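Local coordinates for acetylornithine aminotransferase (PDB 2EH6) that transfers an amino group between N(2)-acetyl-L-ornithine and 2-oxoglutarate with pyridoxal 5'-phosphate as cofactor, a step of arginine biosynthesis, and works as a homodimer, at the interface of chains A and B. Coordinates in Å, arbitrary orientation; residue numbers count along the deposited sequence, not the author numbering. Chains: chain A/B, Acetylornithine aminotransferase.

The interface of chains A and B. Residues chain A 10, 12, 14, 34, 36, 342; chain B 63, 66-67.
A:Phe14 meets the ring of B:Tyr67 edge to face at the apolar centre of this patch of the homodimer interface. The planes stand at 81° with centroids 4.9 Å apart, and A:Phe14 CE2 sits above the middle of the tyrosine ring, 3.6 Å from B:Tyr67 CG. The phenylalanine reaches there with its CG beside the backbone N and anti to the carbonyl carbon (chi1 -65°), which carries the ring toward chain B, while its second torsion turns the CD2–CE2 edge onto the tyrosine. The opposite face of the tyrosine is covered from within its own chain by CB of B:Leu66, so the ring lies between a partner residue and its sequence neighbour, an arrangement that should limit its tilting.

Around the rim, two aliphatic side chains run alongside B:Tyr67 and point the same way. A:Val12 brings CG1 to 3.5 Å from B:Tyr67 CD1, while A:Leu10 sets CD1 3.8 Å from CE1 of that ring. Beyond the tyrosine, A:Val34 CG1 and B:Leu66 CD1 meet tip to tip at 3.8 Å. B:Tyr67 has the most surface hidden by the partner among the residues of the patch, 91 of 243 Å² in total, consistent with its central place, where A:Phe14, A:Val12, A:Leu10 and A:Val34 all touch it. Cutting B:Tyr67 back to an alanine is likely to leave the A:Phe14 edge without the face it packs on, to open a gap beside A:Val12 CG1 and A:Leu10 CD1, and to lose the water link to A:Gly36.

Toward the polar rim, the phenol oxygen packs against A:Val34 and A:Leu342 and is linked to a water, which lies 3.0 Å from B:Tyr67 OH and also bonds to the backbone N of A:Gly36, at the start of helix 35-38. On the other flank the backbones join in a parallel bridge between A:Leu10 and B:Tyr67, where A:Leu10 N donates a nearly straight hydrogen bond (174° at H) to B:Leu66 O at 2.8 Å.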
# COMPACT_ATOMS: atom_id res chain seq x y z
N LEU A 10 18.41 11.02 6.96
CA LEU A 10 19.76 11.12 7.52
C LEU A 10 20.69 10.95 6.32
O LEU A 10 20.39 10.19 5.40
CB LEU A 10 20.01 10.00 8.54
CG LEU A 10 19.31 10.11 9.90
CD1 LEU A 10 19.47 8.82 10.67
CD2 LEU A 10 19.89 11.27 10.69
N VAL A 12 22.97 9.13 5.00
CA VAL A 12 23.69 7.86 4.89
C VAL A 12 23.02 7.03 3.81
O VAL A 12 21.79 6.91 3.78
CB VAL A 12 23.69 7.08 6.24
CG1 VAL A 12 22.28 6.70 6.64
CG2 VAL A 12 24.56 5.84 6.11
N PHE A 14 22.74 3.38 2.39
CA PHE A 14 22.99 1.96 2.56
C PHE A 14 22.93 1.25 1.21
O PHE A 14 22.22 1.69 0.30
CB PHE A 14 21.99 1.36 3.55
CG PHE A 14 22.14 1.90 4.95
CD1 PHE A 14 23.35 1.78 5.63
CD2 PHE A 14 21.08 2.54 5.58
CE1 PHE A 14 23.51 2.30 6.92
CE2 PHE A 14 21.22 3.07 6.87
CZ PHE A 14 22.44 2.95 7.54
N VAL A 34 17.40 -0.27 14.51
CA VAL A 34 16.19 0.40 14.04
C VAL A 34 15.42 -0.52 13.09
O VAL A 34 14.20 -0.39 12.94
CB VAL A 34 16.53 1.72 13.30
CG1 VAL A 34 15.30 2.26 12.59
CG2 VAL A 34 17.05 2.75 14.29
N GLY A 36 14.82 -0.60 10.02
CA GLY A 36 13.92 0.05 9.08
C GLY A 36 12.57 0.37 9.69
O GLY A 36 11.55 0.38 8.99
N LEU A 342 22.97 2.48 14.55
CA LEU A 342 21.74 3.09 14.05
C LEU A 342 20.66 3.06 15.12
O LEU A 342 20.20 1.98 15.51
CB LEU A 342 21.23 2.35 12.81
CG LEU A 342 22.16 2.19 11.61
CD1 LEU A 342 21.42 1.42 10.51
CD2 LEU A 342 22.59 3.55 11.10
N VAL B 63 15.14 -0.46 4.01
CA VAL B 63 15.87 0.27 5.04
C VAL B 63 15.02 1.40 5.61
O VAL B 63 15.30 1.92 6.69
CB VAL B 63 17.22 0.86 4.53
CG1 VAL B 63 18.14 -0.26 4.10
CG2 VAL B 63 16.98 1.83 3.39
N LEU B 66 13.95 6.72 6.55
CA LEU B 66 14.75 7.44 7.55
C LEU B 66 16.11 7.83 6.96
O LEU B 66 16.80 8.73 7.42
CB LEU B 66 14.99 6.50 8.74
CG LEU B 66 13.76 6.30 9.62
CD1 LEU B 66 14.03 5.31 10.76
CD2 LEU B 66 13.27 7.59 10.26
N TYR B 67 16.52 7.04 5.94
CA TYR B 67 17.81 7.26 5.30
C TYR B 67 17.64 7.64 3.83
O TYR B 67 16.55 7.59 3.27
CB TYR B 67 18.63 5.97 5.42
CG TYR B 67 18.46 5.36 6.77
CD1 TYR B 67 19.08 5.94 7.88
CD2 TYR B 67 17.72 4.19 6.93
CE1 TYR B 67 18.95 5.36 9.13
CE2 TYR B 67 17.61 3.60 8.18
CZ TYR B 67 18.23 4.17 9.28
OH TYR B 67 18.11 3.60 10.53
O HOH W 1 17.42 0.66 10.23